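Local coordinates for protein PAN2-PAN3 deadenylation complex catalytic subunit pan2 (Neurospora crassa, PDB 4CZW) that probably catalyses, as catalytic subunit of the PAN deadenylation complex, the exonucleolytic shortening of mRNA poly(A) tails to release 5'-AMP, at residues Phe261-Val266 / Thr321-Val326; Pro289-Ile294 / Gln393-Asn398. All coordinates share one frame; numbering follows the deposited sequence.

Interaction 1. Residues Phe261-Val266 / Thr321-Val326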
ATOM      1  N   PHE A 261     -16.392  23.559 -10.640  1.00 58.77           N
ATOM      2  CA  PHE A 261     -15.946  24.577  -9.696  1.00 58.50           C
ATOM      3  C   PHE A 261     -14.474  24.407  -9.328  1.00 68.16           C
ATOM      4  O   PHE A 261     -13.686  25.346  -9.439  1.00 66.55           O
ATOM      5  CB  PHE A 261     -16.806  24.539  -8.431  1.00 62.23           C
ATOM      6  CG  PHE A 261     -18.273  24.736  -8.689  1.00 58.04           C
ATOM      7  CD1 PHE A 261     -18.710  25.713  -9.567  1.00 59.38           C
ATOM      8  CD2 PHE A 261     -19.213  23.936  -8.062  1.00 62.79           C
ATOM      9  CE1 PHE A 261     -20.059  25.895  -9.808  1.00 59.93           C
ATOM     10  CE2 PHE A 261     -20.563  24.112  -8.300  1.00 66.39           C
ATOM     11  CZ  PHE A 261     -20.986  25.093  -9.174  1.00 60.37           C
ATOM     12  N   ASN A 262     -14.112  23.207  -8.887  1.00 69.91           N
ATOM     13  CA  ASN A 262     -12.737  22.928  -8.486  1.00 60.11           C
ATOM     14  C   ASN A 262     -12.202  21.610  -9.034  1.00 62.47           C
ATOM     15  O   ASN A 262     -12.948  20.650  -9.221  1.00 62.31           O
ATOM     16  CB  ASN A 262     -12.615  22.923  -6.961  1.00 55.81           C
ATOM     17  CG  ASN A 262     -12.461  24.314  -6.384  1.00 72.29           C
ATOM     18  OD1 ASN A 262     -11.362  24.868  -6.361  1.00 89.96           O
ATOM     19  ND2 ASN A 262     -13.562  24.885  -5.908  1.00 78.92           N
ATOM     20  N   ILE A 263     -10.898  21.583  -9.287  1.00 58.41           N
ATOM     21  CA  ILE A 263     -10.208  20.364  -9.682  1.00 57.66           C
ATOM     22  C   ILE A 263      -9.392  19.842  -8.500  1.00 55.59           C
ATOM     23  O   ILE A 263      -8.833  20.628  -7.735  1.00 57.81           O
ATOM     24  CB  ILE A 263      -9.291  20.600 -10.897  1.00 58.19           C
ATOM     25  CG1 ILE A 263      -8.378  21.802 -10.647  1.00 61.77           C
ATOM     26  CG2 ILE A 263     -10.122  20.824 -12.152  1.00 48.52           C
ATOM     27  CD1 ILE A 263      -7.412  22.079 -11.772  1.00 70.60           C
ATOM     28  N   PRO A 264      -9.332  18.511  -8.340  1.00 50.55           N
ATOM     29  CA  PRO A 264      -8.645  17.915  -7.189  1.00 48.76           C
ATOM     30  C   PRO A 264      -7.134  18.133  -7.216  1.00 54.15           C
ATOM     31  O   PRO A 264      -6.551  18.301  -8.287  1.00 47.72           O
ATOM     32  CB  PRO A 264      -8.979  16.426  -7.317  1.00 48.35           C
ATOM     33  CG  PRO A 264      -9.233  16.224  -8.770  1.00 47.72           C
ATOM     34  CD  PRO A 264      -9.902  17.486  -9.232  1.00 60.69           C
ATOM     35  N   ALA A 265      -6.516  18.134  -6.038  1.00 49.91           N
ATOM     36  CA  ALA A 265      -5.067  18.258  -5.929  1.00 43.86           C
ATOM     37  C   ALA A 265      -4.392  17.016  -6.499  1.00 48.26           C
ATOM     38  O   ALA A 265      -3.298  17.089  -7.059  1.00 35.34           O
ATOM     39  CB  ALA A 265      -4.658  18.476  -4.483  1.00 44.51           C
ATOM     40  N   VAL A 266      -5.055  15.873  -6.344  1.00 45.58           N
ATOM     41  CA  VAL A 266      -4.604  14.627  -6.951  1.00 43.77           C
ATOM     42  C   VAL A 266      -5.519  14.268  -8.115  1.00 45.51           C
ATOM     43  O   VAL A 266      -6.710  14.018  -7.926  1.00 43.82           O
ATOM     44  CB  VAL A 266      -4.581  13.470  -5.935  1.00 40.34           C
ATOM     45  CG1 VAL A 266      -4.217  12.165  -6.627  1.00 47.46           C
ATOM     46  CG2 VAL A 266      -3.608  13.771  -4.808  1.00 35.94           C
ATOM     47  N   THR A 321      -3.136  26.111 -12.494  1.00 60.53           N
ATOM     48  CA  THR A 321      -2.596  25.142 -11.552  1.00 57.26           C
ATOM     49  C   THR A 321      -1.784  24.096 -12.299  1.00 53.43           C
ATOM     50  O   THR A 321      -2.341  23.275 -13.030  1.00 54.78           O
ATOM     51  CB  THR A 321      -3.706  24.442 -10.750  1.00 61.38           C
ATOM     52  OG1 THR A 321      -4.546  25.422 -10.126  1.00 58.32           O
ATOM     53  CG2 THR A 321      -3.099  23.543  -9.686  1.00 59.50           C
ATOM     54  N   VAL A 322      -0.466  24.141 -12.120  1.00 52.76           N
ATOM     55  CA  VAL A 322       0.439  23.229 -12.806  1.00 53.95           C
ATOM     56  C   VAL A 322       0.454  21.853 -12.145  1.00 52.04           C
ATOM     57  O   VAL A 322       0.705  21.730 -10.947  1.00 52.74           O
ATOM     58  CB  VAL A 322       1.870  23.795 -12.841  1.00 49.69           C
ATOM     59  CG1 VAL A 322       2.835  22.790 -13.458  1.00 45.93           C
ATOM     60  CG2 VAL A 322       1.899  25.111 -13.608  1.00 49.48           C
ATOM     61  N   TYR A 323       0.176  20.823 -12.937  1.00 53.69           N
ATOM     62  CA  TYR A 323       0.184  19.450 -12.444  1.00 53.15           C
ATOM     63  C   TYR A 323       1.401  18.694 -12.966  1.00 48.90           C
ATOM     64  O   TYR A 323       1.814  18.879 -14.110  1.00 50.95           O
ATOM     65  CB  TYR A 323      -1.101  18.724 -12.848  1.00 46.21           C
ATOM     66  CG  TYR A 323      -2.312  19.107 -12.027  1.00 50.71           C
ATOM     67  CD1 TYR A 323      -3.004  20.285 -12.277  1.00 50.61           C
ATOM     68  CD2 TYR A 323      -2.769  18.284 -11.004  1.00 52.66           C
ATOM     69  CE1 TYR A 323      -4.113  20.636 -11.529  1.00 49.70           C
ATOM     70  CE2 TYR A 323      -3.876  18.627 -10.251  1.00 50.58           C
ATOM     71  CZ  TYR A 323      -4.543  19.803 -10.518  1.00 51.70           C
ATOM     72  OH  TYR A 323      -5.645  20.146  -9.769  1.00 59.24           O
ATOM     73  N   SER A 324       1.976  17.848 -12.118  1.00 47.59           N
ATOM     74  CA  SER A 324       3.110  17.025 -12.515  1.00 41.62           C
ATOM     75  C   SER A 324       2.685  15.571 -12.673  1.00 45.22           C
ATOM     76  O   SER A 324       1.893  15.057 -11.885  1.00 48.46           O
ATOM     77  CB  SER A 324       4.245  17.136 -11.494  1.00 45.61           C
ATOM     78  OG  SER A 324       4.773  18.451 -11.463  1.00 60.98           O
ATOM     79  N   LEU A 325       3.208  14.917 -13.704  1.00 39.87           N
ATOM     80  CA  LEU A 325       2.912  13.511 -13.938  1.00 38.84           C
ATOM     81  C   LEU A 325       3.697  12.630 -12.975  1.00 44.36           C
ATOM     82  O   LEU A 325       4.928  12.612 -12.998  1.00 43.11           O
ATOM     83  CB  LEU A 325       3.232  13.128 -15.383  1.00 43.60           C
ATOM     84  CG  LEU A 325       3.054  11.653 -15.748  1.00 40.90           C
ATOM     85  CD1 LEU A 325       1.607  11.224 -15.568  1.00 39.99           C
ATOM     86  CD2 LEU A 325       3.522  11.398 -17.171  1.00 34.52           C
ATOM     87  N   VAL A 326       2.978  11.905 -12.125  1.00 43.45           N
ATOM     88  CA  VAL A 326       3.611  11.021 -11.154  1.00 40.57           C
ATOM     89  C   VAL A 326       3.990   9.689 -11.790  1.00 43.63           C
ATOM     90  O   VAL A 326       5.145   9.267 -11.725  1.00 52.25           O
ATOM     91  CB  VAL A 326       2.694  10.758  -9.945  1.00 39.18           C
ATOM     92  CG1 VAL A 326       3.323   9.733  -9.017  1.00 41.84           C
ATOM     93  CG2 VAL A 326       2.413  12.054  -9.203  1.00 38.73           C
TER
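I263, P264 and A265 pass beside Y323 without pairing with it through the backbone: the CA atoms of A265 and Y323 are 8.5 Å apart, and those of I263 and T321 lie farther still. Residues 321-326 form a regular strand, whereas 261-266 takes in the last, weakly bonded residues of strand 250-262, a short loop at 263-265 and the first residue of strand 266-270. A single long side chain therefore spans the interval. Y323 has CG anti to its carbonyl carbon and beside the backbone N (chi1 -76°), which sends the ring across to the loop, where the hydroxyl donates a hydrogen bond of 2.5 Å from OH to P264 O. The donor stands above the carbonyl plane, 38° out of it, and the C=O...OH angle is 141°. P264 O lies at the edge of the ring, in its plane.

The loop connects two parts of the USP-like domain. Strand 250-262 belongs to a four-stranded antiparallel sheet that carries the Cys4 zinc site, resembling the fingers of ubiquitin-specific proteases, while strand 321-334 belongs to a mixed sheet resembling their palm. The backbone of A265 is bonded to V394 of strand 385-394, and the V394 side chain also packs on Y323.

Around the phenol, I263 supplies the apolar contact. Its side chain slants across that of Y323, with CD1 3.6 Å from CE1 of the ring. A265 O approaches the same ring obliquely, 3.6 Å from Y323 CE2. I263 also rests against I294 and V296 of strand 291-297.

Interaction 2. Residues Pro289-Ile294 / Gln393-Asn398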
ATOM      1  N   PRO A 289       2.191  14.445 -21.957  1.00 51.19           N
ATOM      2  CA  PRO A 289       3.067  15.425 -21.312  1.00 48.15           C
ATOM      3  C   PRO A 289       3.309  15.087 -19.846  1.00 52.75           C
ATOM      4  O   PRO A 289       2.414  14.562 -19.183  1.00 57.22           O
ATOM      5  CB  PRO A 289       2.284  16.730 -21.453  1.00 45.02           C
ATOM      6  CG  PRO A 289       0.860  16.297 -21.431  1.00 39.14           C
ATOM      7  CD  PRO A 289       0.814  14.948 -22.105  1.00 47.79           C
ATOM      8  N   GLU A 290       4.505  15.381 -19.350  1.00 48.48           N
ATOM      9  CA  GLU A 290       4.816  15.148 -17.945  1.00 56.56           C
ATOM     10  C   GLU A 290       4.362  16.331 -17.099  1.00 51.03           C
ATOM     11  O   GLU A 290       4.476  16.314 -15.874  1.00 49.97           O
ATOM     12  CB  GLU A 290       6.313  14.907 -17.748  1.00 57.34           C
ATOM     13  CG  GLU A 290       7.186  16.095 -18.112  1.00 70.30           C
ATOM     14  CD  GLU A 290       8.572  16.007 -17.503  1.00 82.79           C
ATOM     15  OE1 GLU A 290       8.670  15.819 -16.273  1.00 78.62           O
ATOM     16  OE2 GLU A 290       9.562  16.122 -18.256  1.00 72.09           O
ATOM     17  N   GLU A 291       3.842  17.358 -17.763  1.00 52.69           N
ATOM     18  CA  GLU A 291       3.436  18.577 -17.080  1.00 53.65           C
ATOM     19  C   GLU A 291       2.267  19.251 -17.791  1.00 55.91           C
ATOM     20  O   GLU A 291       2.326  19.508 -18.994  1.00 54.62           O
ATOM     21  CB  GLU A 291       4.622  19.539 -16.978  1.00 55.74           C
ATOM     22  CG  GLU A 291       4.492  20.582 -15.887  1.00 57.60           C
ATOM     23  CD  GLU A 291       5.767  21.379 -15.697  1.00 62.14           C
ATOM     24  OE1 GLU A 291       6.312  21.881 -16.702  1.00 58.29           O
ATOM     25  OE2 GLU A 291       6.226  21.500 -14.543  1.00 56.76           O
ATOM     26  N   ILE A 292       1.203  19.527 -17.045  1.00 52.02           N
ATOM     27  CA  ILE A 292       0.033  20.202 -17.596  1.00 50.69           C
ATOM     28  C   ILE A 292      -0.417  21.354 -16.704  1.00 57.23           C
ATOM     29  O   ILE A 292      -0.135  21.372 -15.505  1.00 58.30           O
ATOM     30  CB  ILE A 292      -1.154  19.233 -17.785  1.00 45.73           C
ATOM     31  CG1 ILE A 292      -1.534  18.584 -16.453  1.00 51.39           C
ATOM     32  CG2 ILE A 292      -0.825  18.174 -18.822  1.00 41.86           C
ATOM     33  CD1 ILE A 292      -2.705  17.631 -16.551  1.00 44.56           C
ATOM     34  N   GLY A 293      -1.113  22.314 -17.300  1.00 57.44           N
ATOM     35  CA  GLY A 293      -1.687  23.419 -16.556  1.00 53.92           C
ATOM     36  C   GLY A 293      -3.173  23.519 -16.833  1.00 51.50           C
ATOM     37  O   GLY A 293      -3.593  23.495 -17.989  1.00 58.82           O
ATOM     38  N   ILE A 294      -3.972  23.625 -15.775  1.00 47.30           N
ATOM     39  CA  ILE A 294      -5.423  23.638 -15.925  1.00 53.24           C
ATOM     40  C   ILE A 294      -6.058  24.929 -15.406  1.00 63.75           C
ATOM     41  O   ILE A 294      -5.757  25.385 -14.301  1.00 60.01           O
ATOM     42  CB  ILE A 294      -6.065  22.434 -15.205  1.00 50.97           C
ATOM     43  CG1 ILE A 294      -5.470  21.123 -15.724  1.00 60.53           C
ATOM     44  CG2 ILE A 294      -7.572  22.440 -15.395  1.00 52.09           C
ATOM     45  CD1 ILE A 294      -6.060  19.881 -15.089  1.00 50.26           C
ATOM     46  N   GLN A 393      -0.497  15.106  -9.977  1.00 38.68           N
ATOM     47  CA  GLN A 393      -0.693  15.845  -8.738  1.00 39.64           C
ATOM     48  C   GLN A 393      -0.158  17.257  -8.925  1.00 43.03           C
ATOM     49  O   GLN A 393       0.656  17.502  -9.816  1.00 44.76           O
ATOM     50  CB  GLN A 393      -0.005  15.157  -7.556  1.00 39.07           C
ATOM     51  CG  GLN A 393       1.465  15.504  -7.389  1.00 42.51           C
ATOM     52  CD  GLN A 393       1.962  15.262  -5.976  1.00 46.49           C
ATOM     53  OE1 GLN A 393       1.259  14.677  -5.151  1.00 50.64           O
ATOM     54  NE2 GLN A 393       3.175  15.718  -5.688  1.00 47.89           N
ATOM     55  N   VAL A 394      -0.624  18.185  -8.094  1.00 46.47           N
ATOM     56  CA  VAL A 394      -0.185  19.572  -8.188  1.00 46.46           C
ATOM     57  C   VAL A 394       1.322  19.670  -7.956  1.00 49.04           C
ATOM     58  O   VAL A 394       1.861  19.060  -7.033  1.00 52.97           O
ATOM     59  CB  VAL A 394      -0.941  20.473  -7.189  1.00 49.26           C
ATOM     60  CG1 VAL A 394      -2.383  20.651  -7.633  1.00 47.36           C
ATOM     61  CG2 VAL A 394      -0.888  19.894  -5.786  1.00 46.71           C
ATOM     62  N   LYS A 395       1.996  20.428  -8.816  1.00 46.60           N
ATOM     63  CA  LYS A 395       3.453  20.526  -8.790  1.00 48.33           C
ATOM     64  C   LYS A 395       3.958  21.138  -7.487  1.00 52.88           C
ATOM     65  O   LYS A 395       5.082  20.873  -7.061  1.00 54.76           O
ATOM     66  CB  LYS A 395       3.949  21.346  -9.984  1.00 43.57           C
ATOM     67  CG  LYS A 395       5.462  21.360 -10.148  1.00 38.86           C
ATOM     68  CD  LYS A 395       5.879  22.135 -11.386  1.00 49.59           C
ATOM     69  CE  LYS A 395       7.388  22.118 -11.565  1.00 42.38           C
ATOM     70  NZ  LYS A 395       7.807  22.829 -12.805  1.00 48.06           N
ATOM     71  N   ALA A 396       3.117  21.948  -6.852  1.00 51.35           N
ATOM     72  CA  ALA A 396       3.471  22.577  -5.585  1.00 54.00           C
ATOM     73  C   ALA A 396       3.604  21.545  -4.468  1.00 56.86           C
ATOM     74  O   ALA A 396       4.219  21.811  -3.436  1.00 63.22           O
ATOM     75  CB  ALA A 396       2.439  23.630  -5.213  1.00 47.54           C
ATOM     76  N   ALA A 397       3.027  20.367  -4.682  1.00 54.00           N
ATOM     77  CA  ALA A 397       3.056  19.305  -3.682  1.00 55.60           C
ATOM     78  C   ALA A 397       4.253  18.377  -3.869  1.00 52.86           C
ATOM     79  O   ALA A 397       4.476  17.474  -3.063  1.00 51.90           O
ATOM     80  CB  ALA A 397       1.764  18.508  -3.724  1.00 56.37           C
ATOM     81  N   ASN A 398       5.019  18.598  -4.933  1.00 48.35           N
ATOM     82  CA  ASN A 398       6.212  17.797  -5.184  1.00 50.16           C
ATOM     83  C   ASN A 398       7.267  18.005  -4.104  1.00 57.44           C
ATOM     84  O   ASN A 398       7.404  19.104  -3.565  1.00 58.21           O
ATOM     85  CB  ASN A 398       6.802  18.120  -6.558  1.00 52.69           C
ATOM     86  CG  ASN A 398       5.932  17.633  -7.698  1.00 57.21           C
ATOM     87  OD1 ASN A 398       5.071  16.772  -7.513  1.00 50.63           O
ATOM     88  ND2 ASN A 398       6.160  18.174  -8.889  1.00 54.94           N
TER
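E291 and K395 meet at the surface through one salt bridge, in which K395 NZ donates to E291 OE2 at 2.7 Å. The carboxylate oxygen uses its syn lone pair, on the side of the other oxygen. Both chains are extended: K395 has CG anti to its backbone N (chi1 -173°) and stays straight to the amine, so it reaches E291 although the two CA atoms are 8.5 Å apart. With E291 replaced by an alanine, the K395 amine would probably lose its carboxylate partner and its chain be freer to turn into solvent.

The turn that carries K395 is held partly by its own bonds. A397 N bonds to V394 O and N398 N to K395 O, and Q393 NE2 gives N398 OD1 a hydrogen bond of 2.8 Å with an N-H...O angle of 165°. Q393 OE1 takes a weak hydrogen bond from L62 N, N398 ND2 is taken up by S324 OG, and the neighbouring E290 carboxylate pairs with K374 and R350.

V322, on the strand between, touches both E291 and K395. The salt bridge passes from strand 291-297 over strand 321-334 to the 3-10 turn that follows strand 385-394, in the mixed sheet of this USP-like domain.

How the interactions relate
From the N terminus the chain meets 261-266, then 289-294, 321-326 and finally 393-398, so the two contacts cross instead of nesting. Interaction 1 closes a loop of 54 residues that contains 289-294, and interaction 2 closes one of 98 that contains 321-326. Strand 321-334 is the shared element, lying between 291-297 and 385-394 in the mixed sheet. Here the contacts touch directly: Y323 N probably bonds to I292 O on one flank, and S324 N to Q393 O on the other. Interaction 1 ties the loop leaving the zinc-bearing four-stranded sheet to this mixed sheet, and interaction 2 links strand 291-297 to the turn at the end of strand 385-394, across the shared strand.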